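Local coordinates for Tat-secreted protein Rv2525c (Mycobacterium tuberculosis, PDB 4PMR) that may act as a peptidoglycan hydrolase with glycosidase activity and, in vitro, shows esterase activity toward p-nitrophenyl esters, with a preference for the butyrate, at residues Leu4-Asp9 with Val194-Lys199; Ile29-Asp34 with Cys65-Lys70; Ala74-Gly79 with Ile109-Ser114. All coordinates share one frame; numbering follows the deposited sequence. Where two conformers were deposited one is given.

Contact 1: residues Leu4-Asp9 with Val194-Lys199; sequences LGTLLD and VNQILK
L7 and I197 meet where the first strand of a TIM-barrel-like glycoside hydrolase domain is joined, antiparallel, by the strand that ends at I197. The pairing is regular: L7 and N195 form a hydrogen-bonded pair, flanked by the non-hydrogen-bonded pairs T6-Q196 and L8-V194. The tightly packed side is the one carrying L7 and N195. Here I197 crosses L7 at about a right angle and sets CD1 3.7 Å from L7 CG, with L177 of strand 177-179 against both. The other face is looser. The side chains of L8 and V194 run alongside each other, L8 CD2 4.0 Å from V194 CG2, T6 offers its methyl to V194 CG1, and the partly exposed Q196 adds little. Beyond the strands the contact opens to solvent: the exposed L4 rests CB 3.5 Å from I197 O, and a water donates to both G5 O and I197 O, bridging the two segments where the ladder ends. I197 N donates to G5 O at 2.9 Å, and the positive phi of G5 suits a residue without a side chain.

On the buried face N195 ND2 uses both its hydrogens. With CG beside the backbone N (chi1 -58°), the amide turns back along the opposite strand. L7 O thus receives both N195 N and, from above the carbonyl plane, N195 ND2. W160 NE1 donates to N195 OD1, and Q179 NE2 is a second donor to D9 OD2. The other hydrogen of ND2 runs almost straight (175°), in the amide plane, to the anti lone pair of D9 OD2, 2.8 Å from N195 ND2.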
loop_
_atom_site.group_PDB
_atom_site.type_symbol
_atom_site.label_atom_id
_atom_site.label_comp_id
_atom_site.label_asym_id
_atom_site.label_seq_id
_atom_site.Cartn_x
_atom_site.Cartn_y
_atom_site.Cartn_z
ATOM N N LEU A 4 -4.621 8.065 16.799
ATOM C CA LEU A 4 -3.262 7.876 16.295
ATOM C C LEU A 4 -3.037 8.663 15.014
ATOM O O LEU A 4 -1.892 8.952 14.687
ATOM C CB LEU A 4 -2.887 6.389 16.103
ATOM C CG LEU A 4 -2.957 5.449 17.341
ATOM C CD1 LEU A 4 -2.213 4.142 17.085
ATOM C CD2 LEU A 4 -2.404 6.114 18.619
ATOM N N GLY A 5 -4.107 9.095 14.358
ATOM C CA GLY A 5 -3.962 9.923 13.171
ATOM C C GLY A 5 -4.370 9.276 11.875
ATOM O O GLY A 5 -4.770 8.111 11.849
ATOM N N THR A 6 -4.291 10.041 10.791
ATOM C CA THR A 6 -4.674 9.533 9.483
ATOM C C THR A 6 -3.562 9.733 8.444
ATOM O O THR A 6 -2.763 10.671 8.534
ATOM C CB THR A 6 -5.986 10.193 8.963
ATOM O OG1 THR A 6 -5.793 11.593 8.760
ATOM C CG2 THR A 6 -7.213 9.928 9.849
ATOM N N LEU A 7 -3.555 8.868 7.436
ATOM C CA LEU A 7 -2.657 8.973 6.290
ATOM C C LEU A 7 -3.499 9.077 5.024
ATOM O O LEU A 7 -4.534 8.424 4.933
ATOM C CB LEU A 7 -1.719 7.758 6.170
ATOM C CG LEU A 7 -0.887 7.364 7.376
ATOM C CD1 LEU A 7 -0.375 5.942 7.223
ATOM C CD2 LEU A 7 0.274 8.339 7.603
ATOM N N LEU A 8 -3.043 9.856 4.052
ATOM C CA LEU A 8 -3.727 9.978 2.757
ATOM C C LEU A 8 -3.035 9.091 1.734
ATOM O O LEU A 8 -1.804 9.126 1.666
ATOM C CB LEU A 8 -3.691 11.449 2.259
ATOM C CG LEU A 8 -4.295 12.556 3.160
ATOM C CD1 LEU A 8 -4.153 13.916 2.503
ATOM C CD2 LEU A 8 -5.783 12.286 3.505
ATOM N N ASP A 9 -3.793 8.305 0.927
ATOM C CA ASP A 9 -3.173 7.518 -0.157
ATOM C C ASP A 9 -3.685 8.088 -1.476
ATOM O O ASP A 9 -4.837 8.524 -1.555
ATOM C CB ASP A 9 -3.394 5.994 -0.039
ATOM C CG ASP A 9 -4.801 5.538 -0.377
ATOM O OD1 ASP A 9 -5.081 5.331 -1.580
ATOM O OD2 ASP A 9 -5.634 5.434 0.559
ATOM N N VAL A 194 -8.670 8.389 2.673
ATOM C CA VAL A 194 -8.244 8.636 4.044
ATOM C C VAL A 194 -8.100 7.291 4.748
ATOM O O VAL A 194 -8.923 6.399 4.543
ATOM C CB VAL A 194 -9.233 9.596 4.732
ATOM C CG1 VAL A 194 -8.768 9.955 6.147
ATOM C CG2 VAL A 194 -9.446 10.851 3.874
ATOM N N ASN A 195 -7.027 7.133 5.539
ATOM C CA ASN A 195 -6.694 5.876 6.221
ATOM C C ASN A 195 -6.426 6.104 7.682
ATOM O O ASN A 195 -5.590 6.928 8.020
ATOM C CB ASN A 195 -5.443 5.237 5.561
ATOM C CG ASN A 195 -5.659 4.993 4.103
ATOM O OD1 ASN A 195 -6.270 3.991 3.731
ATOM N ND2 ASN A 195 -5.171 5.890 3.248
ATOM N N GLN A 196 -7.128 5.388 8.548
ATOM C CA GLN A 196 -6.917 5.515 9.996
ATOM C C GLN A 196 -5.700 4.717 10.429
ATOM O O GLN A 196 -5.552 3.559 10.020
ATOM C CB GLN A 196 -8.151 5.019 10.765
ATOM C CG GLN A 196 -9.250 6.077 10.880
ATOM C CD GLN A 196 -10.526 5.573 11.530
ATOM O OE1 GLN A 196 -10.541 4.593 12.292
ATOM N NE2 GLN A 196 -11.633 6.254 11.258
ATOM N N ILE A 197 -4.853 5.309 11.290
ATOM C CA ILE A 197 -3.721 4.568 11.841
ATOM C C ILE A 197 -4.242 3.834 13.073
ATOM O O ILE A 197 -4.810 4.468 13.972
ATOM C CB ILE A 197 -2.519 5.505 12.150
ATOM C CG1 ILE A 197 -1.919 6.087 10.848
ATOM C CG2 ILE A 197 -1.448 4.770 12.991
ATOM C CD1 ILE A 197 -1.047 7.368 11.105
ATOM N N LEU A 198 -4.033 2.513 13.133
ATOM C CA LEU A 198 -4.544 1.680 14.231
ATOM C C LEU A 198 -3.474 1.116 15.153
ATOM O O LEU A 198 -3.793 0.743 16.290
ATOM C CB LEU A 198 -5.363 0.530 13.655
ATOM C CG LEU A 198 -6.604 0.935 12.841
ATOM C CD1 LEU A 198 -7.298 -0.292 12.316
ATOM C CD2 LEU A 198 -7.572 1.782 13.653
ATOM N N LYS A 199 -2.233 0.998 14.669
ATOM C CA LYS A 199 -1.086 0.510 15.463
ATOM C C LYS A 199 0.070 1.523 15.319
ATOM O O LYS A 199 0.227 2.096 14.234
ATOM C CB LYS A 199 -0.672 -0.906 15.047
ATOM C CG LYS A 199 -1.708 -1.970 15.389
ATOM C CD LYS A 199 -1.263 -3.357 14.952
ATOM C CE LYS A 199 -2.390 -4.369 15.011
ATOM N NZ LYS A 199 -2.632 -4.842 16.399
HETATM O O HOH W 1 -6.590 6.969 13.897
#

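Contact 2: residues Ile29-Asp34 with Cys65-Lys70; sequences IRYVSD and CYQYGK
I29 CG2 packs 3.7 Å from C65 CB, at the start of a run of contacts along the two segments. At R30 the backbone takes over: C65 N donates to R30 O, while the guanidinium group turns away to a salt bridge with E51. Y31 pairs with C65 across the parallel strands. In one of the two conformers modelled for C65, its SG stands between the backbone N and carbonyl carbon (chi1 72°) and lies over a face of the Y31 ring, 3.6 Å from the centroid of that ring and 16° off the normal; the Cys sulfur-aromatic contact holds for that conformer alone. Q67 CB reaches the edge of the same ring, and a water joins Y31 OH to Q67 OE1.

V32 N then closes the ladder on C65 O, 2.9 Å away and nearly straight at 166°. These strands belong to a beta-alpha-beta unit of strand 27-31, helix 49-57 and strand 61-66, the repeating element of a TIM barrel, and the chain beyond them forms loops at the strands' C-terminal ends. V32 O is buried without a polar partner.

S33 opens the loop part. Its OG accepts Q67 N at 2.8 Å and also lies over one face of the Y66 ring, 3.1 Å from Y66 CD2, with S33 CB adding a CH-pi contact to that ring. D34 comes last: its O meets the edge of the Y68 ring, 3.4 Å from Y68 CD1, its carboxylate is salt-bridged to R89, and a water gathers D34 N, D34 OD2 and Y66 OH, the hydroxyl also bonded to H86.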
loop_
_atom_site.group_PDB
_atom_site.type_symbol
_atom_site.label_atom_id
_atom_site.label_comp_id
_atom_site.label_asym_id
_atom_site.label_seq_id
_atom_site.Cartn_x
_atom_site.Cartn_y
_atom_site.Cartn_z
ATOM N N ILE A 29 0.499 7.547 2.220
ATOM C CA ILE A 29 0.832 6.220 1.703
ATOM C C ILE A 29 1.073 6.476 0.219
ATOM O O ILE A 29 0.193 7.026 -0.457
ATOM C CB ILE A 29 -0.253 5.166 1.977
ATOM C CG1 ILE A 29 -0.580 5.084 3.491
ATOM C CG2 ILE A 29 0.208 3.813 1.410
ATOM C CD1 ILE A 29 -1.954 4.414 3.802
ATOM N N ARG A 30 2.248 6.103 -0.277
ATOM C CA ARG A 30 2.662 6.469 -1.620
ATOM C C ARG A 30 3.171 5.274 -2.405
ATOM O O ARG A 30 3.674 4.294 -1.826
ATOM C CB ARG A 30 3.721 7.589 -1.535
ATOM C CG ARG A 30 3.181 8.873 -0.871
ATOM C CD ARG A 30 2.198 9.606 -1.770
ATOM N NE ARG A 30 2.896 10.136 -2.945
ATOM C CZ ARG A 30 2.835 9.639 -4.169
ATOM N NH1 ARG A 30 1.989 8.650 -4.455
ATOM N NH2 ARG A 30 3.590 10.147 -5.132
ATOM N N TYR A 31 3.037 5.362 -3.728
ATOM C CA TYR A 31 3.314 4.235 -4.619
ATOM C C TYR A 31 4.767 4.038 -5.005
ATOM O O TYR A 31 5.441 4.930 -5.522
ATOM C CB TYR A 31 2.458 4.306 -5.903
ATOM C CG TYR A 31 1.004 4.009 -5.617
ATOM C CD1 TYR A 31 0.536 2.699 -5.579
ATOM C CD2 TYR A 31 0.107 5.034 -5.320
ATOM C CE1 TYR A 31 -0.793 2.414 -5.268
ATOM C CE2 TYR A 31 -1.219 4.761 -4.978
ATOM C CZ TYR A 31 -1.669 3.448 -4.969
ATOM O OH TYR A 31 -2.967 3.150 -4.650
ATOM N N VAL A 32 5.206 2.796 -4.854
ATOM C CA VAL A 32 6.536 2.401 -5.302
ATOM C C VAL A 32 6.317 1.506 -6.551
ATOM O O VAL A 32 6.899 0.424 -6.696
ATOM C CB VAL A 32 7.427 1.786 -4.181
ATOM C CG1 VAL A 32 7.864 2.871 -3.183
ATOM C CG2 VAL A 32 6.737 0.617 -3.476
ATOM N N SER A 33 5.465 2.009 -7.477
ATOM C CA SER A 33 5.098 1.302 -8.708
ATOM C C SER A 33 5.145 2.218 -9.930
ATOM O O SER A 33 5.007 3.436 -9.799
ATOM C CB SER A 33 3.693 0.721 -8.590
ATOM O OG SER A 33 3.512 0.027 -7.375
ATOM N N ASP A 34 5.219 1.611 -11.124
ATOM C CA ASP A 34 5.187 2.349 -12.384
ATOM C C ASP A 34 3.752 2.600 -12.807
ATOM O O ASP A 34 2.841 1.933 -12.310
ATOM C CB ASP A 34 5.908 1.561 -13.491
ATOM C CG ASP A 34 7.352 1.218 -13.181
ATOM O OD1 ASP A 34 8.183 2.140 -13.134
ATOM O OD2 ASP A 34 7.647 0.026 -12.997
ATOM N N CYS A 65 3.538 1.561 -0.761
ATOM C CA CYS A 65 2.535 0.617 -1.229
ATOM C C CYS A 65 2.775 0.328 -2.712
ATOM O O CYS A 65 3.241 1.196 -3.459
ATOM C CB CYS A 65 1.124 1.122 -0.961
ATOM S SG CYS A 65 0.612 2.496 -2.020
ATOM N N TYR A 66 2.494 -0.905 -3.117
ATOM C CA TYR A 66 2.716 -1.324 -4.476
ATOM C C TYR A 66 1.433 -1.773 -5.154
ATOM O O TYR A 66 0.727 -2.669 -4.650
ATOM C CB TYR A 66 3.742 -2.464 -4.544
ATOM C CG TYR A 66 4.138 -2.806 -5.967
ATOM C CD1 TYR A 66 3.309 -3.577 -6.781
ATOM C CD2 TYR A 66 5.301 -2.293 -6.524
ATOM C CE1 TYR A 66 3.642 -3.840 -8.114
ATOM C CE2 TYR A 66 5.646 -2.553 -7.845
ATOM C CZ TYR A 66 4.812 -3.321 -8.639
ATOM O OH TYR A 66 5.200 -3.583 -9.929
ATOM N N GLN A 67 1.171 -1.190 -6.330
ATOM C CA GLN A 67 0.061 -1.606 -7.213
ATOM C C GLN A 67 0.349 -1.133 -8.634
ATOM O O GLN A 67 0.335 0.070 -8.910
ATOM C CB GLN A 67 -1.322 -1.137 -6.743
ATOM C CG GLN A 67 -2.428 -1.735 -7.635
ATOM C CD GLN A 67 -3.839 -1.341 -7.288
ATOM O OE1 GLN A 67 -4.123 -0.838 -6.198
ATOM N NE2 GLN A 67 -4.772 -1.612 -8.210
ATOM N N TYR A 68 0.590 -2.099 -9.537
ATOM C CA TYR A 68 0.842 -1.790 -10.947
ATOM C C TYR A 68 -0.454 -1.952 -11.773
ATOM O O TYR A 68 -0.931 -0.980 -12.380
ATOM C CB TYR A 68 1.989 -2.663 -11.507
ATOM C CG TYR A 68 2.174 -2.461 -12.987
ATOM C CD1 TYR A 68 2.657 -1.254 -13.488
ATOM C CD2 TYR A 68 1.722 -3.412 -13.900
ATOM C CE1 TYR A 68 2.770 -1.033 -14.856
ATOM C CE2 TYR A 68 1.837 -3.207 -15.271
ATOM C CZ TYR A 68 2.370 -2.018 -15.744
ATOM O OH TYR A 68 2.479 -1.808 -17.087
ATOM N N GLY A 69 -0.989 -3.175 -11.810
ATOM C CA GLY A 69 -2.210 -3.491 -12.547
ATOM C C GLY A 69 -3.477 -3.240 -11.753
ATOM O O GLY A 69 -3.419 -2.807 -10.599
ATOM N N LYS A 70 -4.629 -3.534 -12.358
ATOM C CA LYS A 70 -5.963 -3.332 -11.759
ATOM C C LYS A 70 -6.991 -4.220 -12.451
ATOM O O LYS A 70 -6.890 -4.425 -13.657
ATOM C CB LYS A 70 -6.380 -1.852 -11.914
ATOM C CG LYS A 70 -7.767 -1.520 -11.356
ATOM C CD LYS A 70 -8.017 -0.030 -11.267
ATOM C CE LYS A 70 -9.369 0.228 -10.639
ATOM N NZ LYS A 70 -9.565 1.664 -10.314
HETATM O O HOH W 2 -3.379 0.476 -3.959
HETATM O O HOH W 3 5.564 -1.244 -11.288
HETATM O O HOH W 4 0.174 1.525 -12.487
#

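Contact 3: residues Ala74-Gly79 with Ile109-Ser114; sequences ADWLGG and IDDNPS. With NA (sodium ion), chain C.
W76 dominates this contact, its indole reaching from one loop to the 109-114 loop, where I109 and D111 receive it. The polar end is a single hydrogen bond: W76 NE1 donates to D111 OD2 at 3.0 Å, bent to 150° at the hydrogen, with OD2 tilted from the indole plane. Ring and carboxylate planes stand 86° apart, and the indole N-H meets OD2 from above the carboxylate plane. A74 CB packs against the same oxygen, 3.3 Å from D111 OD2.

I109 supplies the apolar half. Its side chain crosses that of W76 at about a right angle, bringing I109 CD1 to 3.8 Å from W76 CD1, while I109 CG2 makes an off-centre CH-pi contact, 4.3 Å from the centroid of the five-membered ring. The tryptophan reaches both partners with CG placed between its backbone N and carbonyl carbon (chi1 56°), and L77 CD2 lies over the rim of one indole face. Further round, P113 CB approaches W76 CH2 loosely, at 4.3 Å.

Together these contacts link two consecutive beta-to-alpha loops of the barrel-like domain. Where the first loop passes into helix 79-96, G78 O, S81 OG and two waters coordinate a sodium ion. The 74-79 loop joins strand 61-66 to that helix, the 109-114 loop joins strand 105-108 to helix 115-133, and I122 of this last helix packs against both W76 and P113.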
loop_
_atom_site.group_PDB
_atom_site.type_symbol
_atom_site.label_atom_id
_atom_site.label_comp_id
_atom_site.label_asym_id
_atom_site.label_seq_id
_atom_site.Cartn_x
_atom_site.Cartn_y
_atom_site.Cartn_z
ATOM N N ALA A 74 -4.897 -7.261 -12.331
ATOM C CA ALA A 74 -4.442 -7.256 -10.935
ATOM C C ALA A 74 -3.121 -8.012 -10.822
ATOM O O ALA A 74 -2.969 -9.093 -11.392
ATOM C CB ALA A 74 -5.496 -7.881 -10.030
ATOM N N ASP A 75 -2.158 -7.430 -10.107
ATOM C CA ASP A 75 -0.804 -7.971 -9.996
ATOM C C ASP A 75 -0.750 -9.440 -9.572
ATOM O O ASP A 75 0.101 -10.172 -10.053
ATOM C CB ASP A 75 -0.005 -7.129 -8.985
ATOM C CG ASP A 75 0.138 -5.667 -9.364
ATOM O OD1 ASP A 75 0.154 -5.363 -10.585
ATOM O OD2 ASP A 75 0.242 -4.826 -8.446
ATOM N N TRP A 76 -1.655 -9.861 -8.696
ATOM C CA TRP A 76 -1.645 -11.200 -8.086
ATOM C C TRP A 76 -2.149 -12.315 -9.012
ATOM O O TRP A 76 -1.957 -13.501 -8.710
ATOM C CB TRP A 76 -2.425 -11.196 -6.761
ATOM C CG TRP A 76 -3.833 -10.706 -6.890
ATOM C CD1 TRP A 76 -4.290 -9.437 -6.677
ATOM C CD2 TRP A 76 -4.976 -11.491 -7.249
ATOM N NE1 TRP A 76 -5.648 -9.381 -6.897
ATOM C CE2 TRP A 76 -6.099 -10.632 -7.228
ATOM C CE3 TRP A 76 -5.168 -12.850 -7.559
ATOM C CZ2 TRP A 76 -7.393 -11.085 -7.539
ATOM C CZ3 TRP A 76 -6.459 -13.304 -7.839
ATOM C CH2 TRP A 76 -7.546 -12.421 -7.854
ATOM N N LEU A 77 -2.754 -11.956 -10.148
ATOM C CA LEU A 77 -3.279 -12.966 -11.066
ATOM C C LEU A 77 -2.198 -13.939 -11.538
ATOM O O LEU A 77 -2.464 -15.127 -11.629
ATOM C CB LEU A 77 -3.994 -12.302 -12.252
ATOM C CG LEU A 77 -5.265 -11.548 -11.854
ATOM C CD1 LEU A 77 -5.736 -10.640 -12.978
ATOM C CD2 LEU A 77 -6.360 -12.538 -11.413
ATOM N N GLY A 78 -0.976 -13.443 -11.720
ATOM C CA GLY A 78 0.152 -14.235 -12.200
ATOM C C GLY A 78 0.907 -15.006 -11.133
ATOM O O GLY A 78 1.997 -15.510 -11.404
ATOM N N GLY A 79 0.342 -15.101 -9.936
ATOM C CA GLY A 79 0.891 -15.882 -8.825
ATOM C C GLY A 79 2.353 -15.670 -8.495
ATOM O O GLY A 79 2.799 -14.534 -8.365
ATOM N N ILE A 109 -3.801 -6.023 -2.963
ATOM C CA ILE A 109 -4.867 -6.926 -3.370
ATOM C C ILE A 109 -6.080 -6.012 -3.485
ATOM O O ILE A 109 -6.930 -6.004 -2.595
ATOM C CB ILE A 109 -5.098 -8.143 -2.421
ATOM C CG1 ILE A 109 -3.740 -8.843 -1.999
ATOM C CG2 ILE A 109 -6.138 -9.131 -3.047
ATOM C CD1 ILE A 109 -2.782 -9.397 -3.164
ATOM N N ASP A 110 -6.101 -5.161 -4.525
ATOM C CA ASP A 110 -7.176 -4.185 -4.749
ATOM C C ASP A 110 -8.343 -4.919 -5.409
ATOM O O ASP A 110 -8.696 -4.637 -6.550
ATOM C CB ASP A 110 -6.648 -3.010 -5.602
ATOM C CG ASP A 110 -7.694 -1.991 -6.022
ATOM O OD1 ASP A 110 -8.709 -1.837 -5.290
ATOM O OD2 ASP A 110 -7.546 -1.411 -7.118
ATOM N N ASP A 111 -8.916 -5.890 -4.673
ATOM C CA ASP A 111 -9.937 -6.820 -5.152
ATOM C C ASP A 111 -10.728 -7.419 -4.015
ATOM O O ASP A 111 -10.372 -7.250 -2.841
ATOM C CB ASP A 111 -9.250 -7.967 -5.937
ATOM C CG ASP A 111 -8.867 -7.586 -7.354
ATOM O OD1 ASP A 111 -9.777 -7.432 -8.191
ATOM O OD2 ASP A 111 -7.679 -7.333 -7.592
ATOM N N ASN A 112 -11.775 -8.167 -4.375
ATOM C CA ASN A 112 -12.631 -8.919 -3.462
ATOM C C ASN A 112 -12.540 -10.395 -3.894
ATOM O O ASN A 112 -13.459 -10.923 -4.521
ATOM C CB ASN A 112 -14.070 -8.366 -3.494
ATOM C CG ASN A 112 -14.946 -9.000 -2.450
ATOM O OD1 ASN A 112 -14.462 -9.679 -1.537
ATOM N ND2 ASN A 112 -16.256 -8.833 -2.582
ATOM N N PRO A 113 -11.373 -11.055 -3.692
ATOM C CA PRO A 113 -11.209 -12.400 -4.260
ATOM C C PRO A 113 -11.967 -13.491 -3.528
ATOM O O PRO A 113 -12.288 -13.363 -2.347
ATOM C CB PRO A 113 -9.700 -12.638 -4.141
ATOM C CG PRO A 113 -9.337 -11.876 -2.877
ATOM C CD PRO A 113 -10.129 -10.611 -3.019
ATOM N N SER A 114 -12.224 -14.588 -4.248
ATOM C CA SER A 114 -12.775 -15.793 -3.658
ATOM C C SER A 114 -11.645 -16.496 -2.874
ATOM O O SER A 114 -10.457 -16.184 -3.083
ATOM C CB SER A 114 -13.326 -16.712 -4.751
ATOM O OG SER A 114 -12.250 -17.276 -5.490
HETATM NA NA NA C . 2.879 -16.735 -13.213
HETATM O O HOH W 5 4.003 -18.243 -11.644
HETATM O O HOH W 6 3.930 -18.313 -15.061
#

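Contacts 1 and 2 share one curled sheet: strands 6-9 and 27-31 are neighbours in it, L8 O lies 2.8 Å from I29 N as a probable hydrogen bond, and L7 CD1 packs on I29 CG1. Contact 2 is buried near the centre of the chain, whereas contact 1 is only partly buried and runs out to solvent at one end. Contact 3 is buried too, but joins loops rather than strands, so one side-chain hydrogen bond and an indole replace backbone ladders. It meets contact 2 through D75, whose carboxylate probably accepts both Y68 N and G69 N. Contacts 1 and 3 do not touch; their nearest atoms are about 9 Å apart.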